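Local coordinates for lipoprotein YgdI/YgdR-like SH3-like domain-containing protein (PDB 2RB6) that is of unknown function but is predicted to be a membrane-anchored bacterial lipoprotein with a small SH3-like beta domain, at residues S2-K10 with I15-L23. Residues are numbered along the deposited sequence; the frame is centred on the assembly and turned at random.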
loop_
_atom_site.group_PDB
_atom_site.type_symbol
_atom_site.label_atom_id
_atom_site.label_comp_id
_atom_site.label_asym_id
_atom_site.label_seq_id
_atom_site.Cartn_x
_atom_site.Cartn_y
_atom_site.Cartn_z
ATOM N N SER A 2 7.633 -10.792 2.750
ATOM C CA SER A 2 7.653 -11.626 1.510
ATOM C C SER A 2 6.485 -11.312 0.574
ATOM O O SER A 2 6.682 -11.148 -0.630
ATOM C CB SER A 2 7.619 -13.116 1.866
ATOM O OG SER A 2 8.691 -13.464 2.737
ATOM N N SER A 3 5.271 -11.236 1.117
ATOM C CA SER A 3 4.104 -10.934 0.291
ATOM C C SER A 3 4.316 -9.628 -0.463
ATOM O O SER A 3 5.090 -8.774 -0.038
ATOM C CB SER A 3 2.836 -10.827 1.150
ATOM O OG SER A 3 2.175 -12.072 1.261
ATOM N N GLN A 4 3.628 -9.484 -1.585
ATOM C CA GLN A 4 3.738 -8.291 -2.404
ATOM C C GLN A 4 2.434 -7.516 -2.274
ATOM O O GLN A 4 1.349 -8.081 -2.393
ATOM C CB GLN A 4 4.004 -8.692 -3.862
ATOM C CG GLN A 4 3.939 -7.572 -4.906
ATOM C CD GLN A 4 5.042 -6.525 -4.765
ATOM O OE1 GLN A 4 6.233 -6.852 -4.774
ATOM N NE2 GLN A 4 4.646 -5.254 -4.657
ATOM N N TYR A 5 2.542 -6.223 -2.000
ATOM C CA TYR A 5 1.353 -5.409 -1.854
ATOM C C TYR A 5 1.162 -4.395 -2.954
ATOM O O TYR A 5 2.115 -3.845 -3.492
ATOM C CB TYR A 5 1.335 -4.712 -0.495
ATOM C CG TYR A 5 1.034 -5.650 0.637
ATOM C CD1 TYR A 5 2.057 -6.360 1.275
ATOM C CD2 TYR A 5 -0.274 -5.837 1.072
ATOM C CE1 TYR A 5 1.778 -7.232 2.319
ATOM C CE2 TYR A 5 -0.563 -6.707 2.117
ATOM C CZ TYR A 5 0.463 -7.396 2.738
ATOM O OH TYR A 5 0.170 -8.220 3.800
ATOM N N ILE A 6 -0.103 -4.169 -3.275
ATOM C CA ILE A 6 -0.496 -3.239 -4.307
ATOM C C ILE A 6 -1.762 -2.531 -3.849
ATOM O O ILE A 6 -2.699 -3.167 -3.353
ATOM C CB ILE A 6 -0.781 -3.978 -5.632
ATOM C CG1 ILE A 6 0.520 -4.505 -6.231
ATOM C CG2 ILE A 6 -1.495 -3.061 -6.596
ATOM C CD1 ILE A 6 0.317 -5.316 -7.496
HETATM N N MSE A 7 -1.767 -1.210 -4.006
HETATM C CA MSE A 7 -2.906 -0.389 -3.638
HETATM C C MSE A 7 -3.459 0.263 -4.897
HETATM O O MSE A 7 -2.706 0.781 -5.736
HETATM C CB MSE A 7 -2.479 0.705 -2.669
HETATM C CG MSE A 7 -1.668 0.206 -1.497
HETATM SE SE MSE A 7 -1.086 1.658 -0.342
HETATM C CE MSE A 7 -2.804 1.968 0.516
ATOM N N SER A 8 -4.778 0.234 -5.024
ATOM C CA SER A 8 -5.444 0.838 -6.166
ATOM C C SER A 8 -6.109 2.131 -5.729
ATOM O O SER A 8 -6.835 2.166 -4.736
ATOM C CB SER A 8 -6.474 -0.129 -6.758
ATOM O OG SER A 8 -5.831 -1.148 -7.509
ATOM N N THR A 9 -5.835 3.194 -6.479
ATOM C CA THR A 9 -6.371 4.524 -6.199
ATOM C C THR A 9 -7.637 4.792 -6.997
ATOM O O THR A 9 -7.758 4.389 -8.153
ATOM C CB THR A 9 -5.338 5.613 -6.547
ATOM O OG1 THR A 9 -4.162 5.422 -5.753
ATOM C CG2 THR A 9 -5.904 7.002 -6.284
ATOM N N LYS A 10 -8.574 5.487 -6.367
ATOM C CA LYS A 10 -9.846 5.824 -6.995
ATOM C C LYS A 10 -9.679 6.471 -8.370
ATOM O O LYS A 10 -10.503 6.262 -9.266
ATOM C CB LYS A 10 -10.635 6.767 -6.091
ATOM C CG LYS A 10 -12.129 6.724 -6.324
ATOM C CD LYS A 10 -12.875 7.584 -5.312
ATOM C CE LYS A 10 -14.370 7.301 -5.363
ATOM N NZ LYS A 10 -14.938 7.466 -6.732
ATOM N N ILE A 15 -0.314 1.375 -6.965
ATOM C CA ILE A 15 0.933 1.548 -6.213
ATOM C C ILE A 15 1.384 0.242 -5.544
ATOM O O ILE A 15 0.581 -0.468 -4.931
ATOM C CB ILE A 15 0.772 2.653 -5.135
ATOM C CG1 ILE A 15 0.437 3.982 -5.812
ATOM C CG2 ILE A 15 2.053 2.805 -4.333
ATOM C CD1 ILE A 15 0.090 5.095 -4.839
ATOM N N THR A 16 2.673 -0.067 -5.666
ATOM C CA THR A 16 3.223 -1.283 -5.072
ATOM C C THR A 16 4.000 -1.001 -3.781
ATOM O O THR A 16 4.400 0.130 -3.523
ATOM C CB THR A 16 4.161 -2.017 -6.066
ATOM O OG1 THR A 16 5.325 -1.218 -6.320
ATOM C CG2 THR A 16 3.442 -2.278 -7.377
ATOM N N SER A 17 4.198 -2.043 -2.977
ATOM C CA SER A 17 4.919 -1.960 -1.705
ATOM C C SER A 17 5.285 -3.370 -1.233
ATOM O O SER A 17 4.528 -4.317 -1.451
ATOM C CB SER A 17 4.045 -1.277 -0.648
ATOM O OG SER A 17 4.703 -1.243 0.606
ATOM N N ASP A 18 6.436 -3.523 -0.584
ATOM C CA ASP A 18 6.832 -4.854 -0.110
ATOM C C ASP A 18 6.392 -5.122 1.334
ATOM O O ASP A 18 6.614 -6.212 1.864
ATOM C CB ASP A 18 8.349 -5.063 -0.270
ATOM C CG ASP A 18 8.781 -5.165 -1.742
ATOM O OD1 ASP A 18 8.295 -6.069 -2.464
ATOM O OD2 ASP A 18 9.615 -4.339 -2.174
ATOM N N SER A 19 5.759 -4.125 1.955
ATOM C CA SER A 19 5.248 -4.246 3.324
ATOM C C SER A 19 3.771 -3.896 3.336
ATOM O O SER A 19 3.300 -3.099 2.526
ATOM C CB SER A 19 5.954 -3.284 4.287
ATOM O OG SER A 19 7.346 -3.527 4.365
ATOM N N LYS A 20 3.052 -4.499 4.271
ATOM C CA LYS A 20 1.633 -4.249 4.435
ATOM C C LYS A 20 1.424 -2.780 4.840
ATOM O O LYS A 20 1.977 -2.315 5.840
ATOM C CB LYS A 20 1.087 -5.191 5.515
ATOM C CG LYS A 20 -0.370 -4.992 5.880
ATOM C CD LYS A 20 -0.767 -5.874 7.058
ATOM C CE LYS A 20 -2.176 -5.544 7.556
ATOM N NZ LYS A 20 -3.240 -5.830 6.544
ATOM N N PRO A 21 0.648 -2.022 4.050
ATOM C CA PRO A 21 0.410 -0.617 4.395
ATOM C C PRO A 21 -0.344 -0.543 5.727
ATOM O O PRO A 21 -1.318 -1.273 5.951
ATOM C CB PRO A 21 -0.400 -0.087 3.198
ATOM C CG PRO A 21 -1.115 -1.295 2.694
ATOM C CD PRO A 21 -0.078 -2.402 2.823
ATOM N N LYS A 22 0.129 0.327 6.614
ATOM C CA LYS A 22 -0.452 0.493 7.945
ATOM C C LYS A 22 -1.375 1.718 7.993
ATOM O O LYS A 22 -0.935 2.844 7.756
ATOM C CB LYS A 22 0.694 0.644 8.942
ATOM C CG LYS A 22 0.390 0.248 10.368
ATOM C CD LYS A 22 1.682 -0.141 11.088
ATOM C CE LYS A 22 1.431 -0.583 12.534
ATOM N NZ LYS A 22 0.978 0.543 13.413
ATOM N N LEU A 23 -2.651 1.502 8.306
ATOM C CA LEU A 23 -3.619 2.599 8.364
ATOM C C LEU A 23 -3.587 3.424 9.653
ATOM O O LEU A 23 -3.746 2.889 10.749
ATOM C CB LEU A 23 -5.043 2.062 8.155
ATOM C CG LEU A 23 -6.164 3.104 8.294
ATOM C CD1 LEU A 23 -5.900 4.267 7.345
ATOM C CD2 LEU A 23 -7.519 2.472 8.005
HETATM O O HOH W 1 -2.592 -8.403 4.997
#
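Ile15 pairs with Met7 near the turn of a beta hairpin formed by strands 4-9 and 14-17 of a small SH3-like domain, and the chain then crosses the face that carries Tyr5 and Met7. Two backbone hydrogen bonds join this pair, Met7 N reaching Ile15 O at 2.6 Å; both side chains are apolar, as suits a face packed against Tyr32 and Tyr30. Beta-branched Thr16 suits an extended strand, and its CG2 lies alongside Ile6 CG1 at 3.8 Å, the two side chains pointing the same way from the non-hydrogen-bonded pair. Ser17 closes the pairing with two bonds to Tyr5. Its N-H meets Tyr5 O from one face of that carbonyl, while Gln4 NE2, on a side chain folded back at chi2 (67°), donates to the same oxygen from the other face at 3.1 Å. Small enough for a buried place, Ser17 sends its hydroxyl to the backbone oxygen of Tyr33. Past Asp18 and Ser19 the chain runs across one face of the Tyr5 ring, whose flatness lets Lys20 CA make a CH-pi contact 3.7 Å from the centroid. With CG anti to the carbonyl carbon (chi1 -73°), Tyr5 turns its ring to this loop. A serine in its place would probably leave a gap over Lys20 and Pro21 and free the loop to shift. Pro21, rigid and apolar, sets CD against Tyr5 CD2 and slides CB past the selenium of Met7 (selenomethionine) at 4.0 Å. At the ring's outer edge, one water lies in the ring plane, 3.0 Å from Tyr5 OH, and accepts a hydrogen bond from Lys20 NZ.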